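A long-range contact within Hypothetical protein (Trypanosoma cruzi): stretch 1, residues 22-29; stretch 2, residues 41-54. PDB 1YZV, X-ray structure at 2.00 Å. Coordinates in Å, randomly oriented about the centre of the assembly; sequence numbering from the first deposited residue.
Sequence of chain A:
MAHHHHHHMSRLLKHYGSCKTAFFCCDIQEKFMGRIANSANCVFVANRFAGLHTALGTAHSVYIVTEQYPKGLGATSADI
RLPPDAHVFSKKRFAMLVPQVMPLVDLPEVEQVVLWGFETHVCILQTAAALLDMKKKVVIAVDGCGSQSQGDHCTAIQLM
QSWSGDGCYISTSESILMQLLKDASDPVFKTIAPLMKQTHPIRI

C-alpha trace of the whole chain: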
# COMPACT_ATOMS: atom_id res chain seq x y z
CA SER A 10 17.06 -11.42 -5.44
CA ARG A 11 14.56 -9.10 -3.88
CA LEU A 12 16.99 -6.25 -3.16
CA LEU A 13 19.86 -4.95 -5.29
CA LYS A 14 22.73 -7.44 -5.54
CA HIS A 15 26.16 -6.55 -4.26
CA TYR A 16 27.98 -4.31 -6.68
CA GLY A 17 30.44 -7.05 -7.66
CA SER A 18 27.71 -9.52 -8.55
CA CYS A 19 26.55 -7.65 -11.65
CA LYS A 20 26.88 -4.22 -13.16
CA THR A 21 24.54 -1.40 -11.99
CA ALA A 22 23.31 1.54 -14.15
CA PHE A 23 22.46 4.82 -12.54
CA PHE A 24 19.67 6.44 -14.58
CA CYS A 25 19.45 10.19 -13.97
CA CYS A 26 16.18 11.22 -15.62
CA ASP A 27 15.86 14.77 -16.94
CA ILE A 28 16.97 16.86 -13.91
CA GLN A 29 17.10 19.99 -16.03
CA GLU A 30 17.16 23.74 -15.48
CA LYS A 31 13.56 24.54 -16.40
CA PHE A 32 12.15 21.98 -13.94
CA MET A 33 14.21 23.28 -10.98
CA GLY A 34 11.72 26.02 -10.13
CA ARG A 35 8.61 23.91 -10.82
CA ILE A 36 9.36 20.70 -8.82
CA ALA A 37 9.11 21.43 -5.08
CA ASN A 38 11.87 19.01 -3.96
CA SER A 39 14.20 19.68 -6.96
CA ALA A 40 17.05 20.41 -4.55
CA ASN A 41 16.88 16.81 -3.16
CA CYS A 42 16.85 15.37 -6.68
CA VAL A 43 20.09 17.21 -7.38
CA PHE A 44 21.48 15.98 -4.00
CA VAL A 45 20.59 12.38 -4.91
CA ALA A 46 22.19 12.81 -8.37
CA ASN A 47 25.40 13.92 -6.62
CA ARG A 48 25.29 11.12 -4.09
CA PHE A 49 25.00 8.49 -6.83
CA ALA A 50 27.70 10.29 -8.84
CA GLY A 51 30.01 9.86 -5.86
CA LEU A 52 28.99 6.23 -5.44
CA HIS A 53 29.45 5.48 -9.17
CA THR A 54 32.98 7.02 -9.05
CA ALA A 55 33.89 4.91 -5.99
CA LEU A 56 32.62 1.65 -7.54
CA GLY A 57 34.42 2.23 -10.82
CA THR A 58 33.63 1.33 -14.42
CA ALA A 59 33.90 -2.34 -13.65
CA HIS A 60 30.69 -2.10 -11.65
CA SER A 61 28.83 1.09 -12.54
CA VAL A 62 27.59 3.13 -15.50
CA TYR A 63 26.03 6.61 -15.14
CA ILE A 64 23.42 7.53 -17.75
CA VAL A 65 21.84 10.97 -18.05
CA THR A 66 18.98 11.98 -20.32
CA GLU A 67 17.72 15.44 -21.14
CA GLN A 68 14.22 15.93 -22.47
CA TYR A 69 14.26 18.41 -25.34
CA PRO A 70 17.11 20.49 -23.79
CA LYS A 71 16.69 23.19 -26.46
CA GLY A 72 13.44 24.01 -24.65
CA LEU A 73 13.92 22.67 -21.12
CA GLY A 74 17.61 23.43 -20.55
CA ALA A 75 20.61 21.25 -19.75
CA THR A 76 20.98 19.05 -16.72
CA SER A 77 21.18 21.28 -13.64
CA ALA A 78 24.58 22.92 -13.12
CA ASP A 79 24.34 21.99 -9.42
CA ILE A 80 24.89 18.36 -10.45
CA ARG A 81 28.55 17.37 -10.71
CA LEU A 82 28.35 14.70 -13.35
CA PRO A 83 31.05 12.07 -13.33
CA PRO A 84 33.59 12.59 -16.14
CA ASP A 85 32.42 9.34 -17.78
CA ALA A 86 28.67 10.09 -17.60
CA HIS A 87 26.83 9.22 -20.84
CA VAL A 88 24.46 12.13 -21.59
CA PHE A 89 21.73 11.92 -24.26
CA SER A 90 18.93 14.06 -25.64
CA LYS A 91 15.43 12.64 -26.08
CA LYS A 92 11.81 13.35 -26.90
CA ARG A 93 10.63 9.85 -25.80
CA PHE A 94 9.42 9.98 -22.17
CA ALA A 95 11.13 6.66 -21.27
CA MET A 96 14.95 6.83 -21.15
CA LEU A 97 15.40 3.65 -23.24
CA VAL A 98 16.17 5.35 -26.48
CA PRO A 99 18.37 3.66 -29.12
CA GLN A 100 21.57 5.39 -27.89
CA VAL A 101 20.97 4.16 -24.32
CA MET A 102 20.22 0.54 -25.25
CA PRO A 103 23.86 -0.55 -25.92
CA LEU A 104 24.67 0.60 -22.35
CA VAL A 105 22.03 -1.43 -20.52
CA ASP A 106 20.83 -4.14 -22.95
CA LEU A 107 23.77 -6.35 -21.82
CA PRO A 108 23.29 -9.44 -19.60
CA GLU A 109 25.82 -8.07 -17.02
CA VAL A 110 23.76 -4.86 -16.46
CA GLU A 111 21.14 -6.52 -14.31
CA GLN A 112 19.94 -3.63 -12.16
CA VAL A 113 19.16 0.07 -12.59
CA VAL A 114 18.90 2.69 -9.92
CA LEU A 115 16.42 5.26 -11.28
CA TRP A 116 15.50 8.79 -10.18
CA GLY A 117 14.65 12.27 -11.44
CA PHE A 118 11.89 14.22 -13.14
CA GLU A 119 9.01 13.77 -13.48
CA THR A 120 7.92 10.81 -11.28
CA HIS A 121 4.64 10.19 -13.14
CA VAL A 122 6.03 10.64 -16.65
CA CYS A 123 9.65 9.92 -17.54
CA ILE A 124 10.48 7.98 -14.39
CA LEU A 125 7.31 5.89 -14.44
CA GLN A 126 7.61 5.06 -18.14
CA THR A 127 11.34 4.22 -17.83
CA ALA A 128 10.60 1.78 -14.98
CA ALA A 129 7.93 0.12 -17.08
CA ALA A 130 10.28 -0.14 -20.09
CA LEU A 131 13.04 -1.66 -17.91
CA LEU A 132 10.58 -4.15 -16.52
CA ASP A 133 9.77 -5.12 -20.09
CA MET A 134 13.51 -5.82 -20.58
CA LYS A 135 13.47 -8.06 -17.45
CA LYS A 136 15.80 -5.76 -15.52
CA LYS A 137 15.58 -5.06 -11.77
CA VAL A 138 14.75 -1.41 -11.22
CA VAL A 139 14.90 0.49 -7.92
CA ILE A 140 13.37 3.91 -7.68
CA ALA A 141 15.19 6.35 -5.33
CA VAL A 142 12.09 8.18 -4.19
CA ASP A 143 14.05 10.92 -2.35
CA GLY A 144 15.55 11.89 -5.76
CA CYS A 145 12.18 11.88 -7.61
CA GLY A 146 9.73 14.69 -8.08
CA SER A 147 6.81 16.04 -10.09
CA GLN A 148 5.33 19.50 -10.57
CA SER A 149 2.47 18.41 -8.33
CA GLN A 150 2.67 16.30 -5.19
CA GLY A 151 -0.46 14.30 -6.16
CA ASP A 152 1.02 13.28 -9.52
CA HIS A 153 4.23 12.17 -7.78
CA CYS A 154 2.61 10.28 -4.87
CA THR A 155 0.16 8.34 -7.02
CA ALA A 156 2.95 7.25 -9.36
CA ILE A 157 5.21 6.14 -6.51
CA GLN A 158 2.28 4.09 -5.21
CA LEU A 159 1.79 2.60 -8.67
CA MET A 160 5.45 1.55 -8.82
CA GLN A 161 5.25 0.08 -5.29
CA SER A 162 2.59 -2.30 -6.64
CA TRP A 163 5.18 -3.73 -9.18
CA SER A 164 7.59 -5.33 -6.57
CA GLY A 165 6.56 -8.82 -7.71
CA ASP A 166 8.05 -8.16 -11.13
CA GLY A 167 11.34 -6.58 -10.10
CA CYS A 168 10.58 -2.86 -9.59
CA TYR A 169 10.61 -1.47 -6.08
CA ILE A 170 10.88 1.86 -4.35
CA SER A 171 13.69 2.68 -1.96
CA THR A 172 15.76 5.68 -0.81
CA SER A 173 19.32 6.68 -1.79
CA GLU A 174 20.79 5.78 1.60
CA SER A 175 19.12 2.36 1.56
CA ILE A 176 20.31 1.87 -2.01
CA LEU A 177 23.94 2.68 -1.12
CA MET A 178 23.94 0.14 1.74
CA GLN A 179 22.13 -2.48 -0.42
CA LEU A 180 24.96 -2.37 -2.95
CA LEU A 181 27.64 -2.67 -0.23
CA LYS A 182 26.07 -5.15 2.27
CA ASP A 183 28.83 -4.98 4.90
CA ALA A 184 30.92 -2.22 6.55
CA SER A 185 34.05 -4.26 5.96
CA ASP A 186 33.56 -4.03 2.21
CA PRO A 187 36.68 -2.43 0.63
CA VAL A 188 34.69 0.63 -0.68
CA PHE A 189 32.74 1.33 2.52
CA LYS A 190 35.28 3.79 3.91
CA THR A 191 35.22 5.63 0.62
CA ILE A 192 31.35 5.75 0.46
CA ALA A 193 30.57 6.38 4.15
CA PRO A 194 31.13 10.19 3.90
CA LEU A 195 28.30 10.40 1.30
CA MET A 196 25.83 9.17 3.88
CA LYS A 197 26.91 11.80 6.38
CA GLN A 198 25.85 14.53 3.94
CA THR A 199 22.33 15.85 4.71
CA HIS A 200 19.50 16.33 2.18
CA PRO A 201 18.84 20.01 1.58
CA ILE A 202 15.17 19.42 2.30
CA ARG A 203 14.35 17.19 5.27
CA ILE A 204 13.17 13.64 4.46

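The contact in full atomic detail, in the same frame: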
# COMPACT_ATOMS: atom_id res chain seq x y z
N ALA A 22 23.43 0.26 -13.40
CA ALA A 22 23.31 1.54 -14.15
C ALA A 22 22.56 2.52 -13.28
O ALA A 22 21.53 2.19 -12.68
CB ALA A 22 22.58 1.34 -15.47
N PHE A 23 23.10 3.72 -13.20
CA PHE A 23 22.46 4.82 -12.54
C PHE A 23 21.80 5.67 -13.63
O PHE A 23 22.48 6.28 -14.46
CB PHE A 23 23.48 5.60 -11.71
CG PHE A 23 23.99 4.85 -10.51
CD1 PHE A 23 23.30 4.90 -9.29
CD2 PHE A 23 25.14 4.09 -10.59
CE1 PHE A 23 23.71 4.15 -8.24
CE2 PHE A 23 25.49 3.25 -9.55
CZ PHE A 23 24.82 3.31 -8.36
N PHE A 24 20.47 5.67 -13.63
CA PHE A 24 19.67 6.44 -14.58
C PHE A 24 19.15 7.73 -13.96
O PHE A 24 18.21 7.72 -13.17
CB PHE A 24 18.47 5.65 -15.06
CG PHE A 24 18.75 4.69 -16.19
CD1 PHE A 24 20.00 4.14 -16.40
CD2 PHE A 24 17.73 4.34 -17.07
CE1 PHE A 24 20.24 3.32 -17.48
CE2 PHE A 24 17.96 3.50 -18.14
CZ PHE A 24 19.21 2.97 -18.34
N CYS A 25 19.76 8.83 -14.39
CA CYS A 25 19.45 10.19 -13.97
C CYS A 25 18.52 10.84 -15.01
O CYS A 25 18.94 11.25 -16.09
CB CYS A 25 20.76 10.96 -13.86
SG CYS A 25 20.63 12.68 -13.35
N CYS A 26 17.25 10.84 -14.70
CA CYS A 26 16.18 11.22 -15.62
C CYS A 26 15.89 12.72 -15.59
O CYS A 26 15.24 13.20 -14.67
CB CYS A 26 14.91 10.47 -15.23
SG CYS A 26 13.74 10.25 -16.48
N ASP A 27 16.39 13.44 -16.58
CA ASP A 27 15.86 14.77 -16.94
C ASP A 27 15.81 15.80 -15.77
O ASP A 27 14.84 16.56 -15.62
CB ASP A 27 14.44 14.60 -17.53
CG ASP A 27 14.40 13.73 -18.78
OD1 ASP A 27 15.46 13.21 -19.25
OD2 ASP A 27 13.24 13.38 -19.17
N ILE A 28 16.89 15.89 -15.00
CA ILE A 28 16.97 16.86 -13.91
C ILE A 28 17.55 18.14 -14.49
O ILE A 28 18.73 18.42 -14.33
CB ILE A 28 17.80 16.35 -12.72
CG1 ILE A 28 17.19 15.02 -12.22
CG2 ILE A 28 17.81 17.39 -11.59
CD1 ILE A 28 17.87 14.42 -11.02
N GLN A 29 16.69 18.87 -15.18
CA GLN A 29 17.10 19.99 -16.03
C GLN A 29 16.66 21.34 -15.48
O GLN A 29 15.71 21.43 -14.68
CB GLN A 29 16.52 19.79 -17.45
CG GLN A 29 17.06 18.57 -18.14
CD GLN A 29 16.14 18.11 -19.28
OE1 GLN A 29 15.53 17.04 -19.21
NE2 GLN A 29 16.07 18.92 -20.35
N ASN A 41 16.56 18.18 -3.55
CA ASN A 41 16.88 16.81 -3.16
C ASN A 41 17.23 15.91 -4.34
O ASN A 41 18.02 15.00 -4.20
CB ASN A 41 15.71 16.18 -2.36
CG ASN A 41 15.70 16.59 -0.89
OD1 ASN A 41 16.61 17.31 -0.43
ND2 ASN A 41 14.70 16.09 -0.13
N CYS A 42 16.64 16.18 -5.50
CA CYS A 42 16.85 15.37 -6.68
C CYS A 42 18.26 15.62 -7.22
O CYS A 42 18.98 14.67 -7.54
CB CYS A 42 15.75 15.67 -7.73
SG CYS A 42 14.11 15.26 -7.12
N VAL A 43 18.70 16.87 -7.14
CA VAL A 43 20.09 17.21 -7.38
C VAL A 43 21.04 16.54 -6.38
O VAL A 43 22.05 15.96 -6.80
CB VAL A 43 20.29 18.74 -7.39
CG1 VAL A 43 21.77 19.10 -7.27
CG2 VAL A 43 19.68 19.29 -8.66
N PHE A 44 20.72 16.65 -5.08
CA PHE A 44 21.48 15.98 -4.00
C PHE A 44 21.66 14.48 -4.22
O PHE A 44 22.78 13.96 -4.04
CB PHE A 44 20.82 16.26 -2.61
CG PHE A 44 21.44 15.51 -1.45
CD1 PHE A 44 22.50 16.02 -0.74
CD2 PHE A 44 20.92 14.30 -1.03
CE1 PHE A 44 23.01 15.33 0.35
CE2 PHE A 44 21.39 13.65 0.07
CZ PHE A 44 22.44 14.12 0.73
N VAL A 45 20.57 13.80 -4.62
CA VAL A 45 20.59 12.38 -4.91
C VAL A 45 21.45 12.09 -6.16
O VAL A 45 22.21 11.11 -6.20
CB VAL A 45 19.16 11.76 -5.03
CG1 VAL A 45 19.20 10.37 -5.60
CG2 VAL A 45 18.49 11.73 -3.68
N ALA A 46 21.35 12.95 -7.17
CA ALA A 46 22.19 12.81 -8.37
C ALA A 46 23.70 12.86 -8.03
O ALA A 46 24.49 12.02 -8.51
CB ALA A 46 21.84 13.87 -9.41
N ASN A 47 24.05 13.78 -7.15
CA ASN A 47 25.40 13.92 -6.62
C ASN A 47 25.89 12.79 -5.72
O ASN A 47 27.03 12.32 -5.83
CB ASN A 47 25.55 15.26 -5.91
CG ASN A 47 25.67 16.42 -6.89
OD1 ASN A 47 26.14 16.24 -8.01
ND2 ASN A 47 25.14 17.60 -6.50
N ARG A 48 24.98 12.26 -4.92
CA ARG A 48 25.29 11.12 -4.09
C ARG A 48 25.61 9.89 -4.94
O ARG A 48 26.59 9.16 -4.69
CB ARG A 48 24.08 10.84 -3.18
CG ARG A 48 24.16 9.54 -2.44
CD ARG A 48 23.10 9.47 -1.37
NE ARG A 48 23.43 10.27 -0.21
CZ ARG A 48 22.68 10.33 0.90
NH1 ARG A 48 21.53 9.64 0.97
NH2 ARG A 48 23.14 10.98 1.96
N PHE A 49 24.76 9.62 -5.92
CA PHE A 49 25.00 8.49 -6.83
C PHE A 49 26.19 8.70 -7.77
O PHE A 49 26.88 7.74 -8.13
CB PHE A 49 23.75 8.16 -7.64
CG PHE A 49 22.58 7.64 -6.79
CD1 PHE A 49 22.79 6.73 -5.78
CD2 PHE A 49 21.27 7.90 -7.18
CE1 PHE A 49 21.70 6.19 -5.06
CE2 PHE A 49 20.19 7.39 -6.47
CZ PHE A 49 20.40 6.53 -5.42
N ALA A 50 26.47 9.96 -8.09
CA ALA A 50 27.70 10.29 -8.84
C ALA A 50 28.92 9.90 -8.03
O ALA A 50 29.81 9.24 -8.56
CB ALA A 50 27.75 11.77 -9.25
N GLY A 51 28.93 10.24 -6.74
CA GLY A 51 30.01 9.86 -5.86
C GLY A 51 30.12 8.35 -5.68
O GLY A 51 31.21 7.77 -5.69
N LEU A 52 28.99 7.68 -5.50
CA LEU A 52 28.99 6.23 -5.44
C LEU A 52 29.56 5.56 -6.72
O LEU A 52 30.44 4.68 -6.66
CB LEU A 52 27.58 5.73 -5.15
CG LEU A 52 27.46 4.21 -5.00
CD1 LEU A 52 28.34 3.70 -3.88
CD2 LEU A 52 26.00 3.82 -4.82
N HIS A 53 29.02 5.94 -7.87
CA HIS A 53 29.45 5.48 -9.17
C HIS A 53 30.98 5.61 -9.33
O HIS A 53 31.66 4.67 -9.78
CB HIS A 53 28.74 6.31 -10.27
CG HIS A 53 29.41 6.25 -11.61
ND1 HIS A 53 29.18 5.24 -12.52
CD2 HIS A 53 30.29 7.10 -12.20
CE1 HIS A 53 29.82 5.52 -13.64
NE2 HIS A 53 30.54 6.61 -13.45
N THR A 54 31.51 6.77 -8.96
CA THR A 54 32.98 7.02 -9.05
C THR A 54 33.79 6.13 -8.11
O THR A 54 34.80 5.56 -8.54
CB THR A 54 33.27 8.52 -8.87
OG1 THR A 54 32.67 9.20 -9.97
CG2 THR A 54 34.78 8.81 -8.82

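What joins the strand of residues 22-26, with the loop after it, to the helix of residues 41-54? The contact is apolar packing alone; no hydrogen bond crosses it. The two elements run nearly antiparallel, at 156°, with their axes 9.9 Å apart at closest, and together they bury 339 Å². Because the chain directions oppose, Phe-23 lies level with Phe-49, Cys-25 with Ala-46, and Ile-28 with Val-43.

How does Phe-23 come to cover so much of the helix? Its CA-to-CB bond points toward the helix, and chi1 in m (-70°) with chi2 at -87° lays the ring among three residues. Phe-23 CD1 lies 3.7 Å from Phe-49 CB, Phe-23 CZ 3.8 Å from Leu-52 CD2, and Phe-23 CD2 4.2 Å from His-53 CB. The ring of Phe-49, also m, meets it obliquely, with planes at 38° and centroids 5.3 Å apart. Leu-52, with chi1 t and chi2 p, brings a methyl to the tip of the Phe-23 ring. His-53 offers its CB while the end of its side chain leads away, and both ring nitrogens are hydrogen-bonded elsewhere in the structure.

Why do small side chains suit the middle? Here the backbones come closest in the register, Cys-25 CA to Ala-46 CA being 6.8 Å. Cys-25, with chi1 t, places SG 4.3 Å from Ala-46 CB, so a thiol and a single methyl meet across the gap.

How does Ile-28 extend the contact beyond the strand? With chi1 m and chi2 t, Ile-28 is extended from CA to CD1, and Ile-28 CD1 reaches 3.7 Å from Cys-42 O, 4.1 Å from Cys-42 CB and 4.3 Å from Ala-46 CB. Its other branch serves Val-43: Ile-28 CG2 lies 4.0 Å from Val-43 CG2. Ile-28 CD1 alone thus spans one helical turn, from Cys-42 to Ala-46, and the CG2 branch adds Val-43 beside Cys-42.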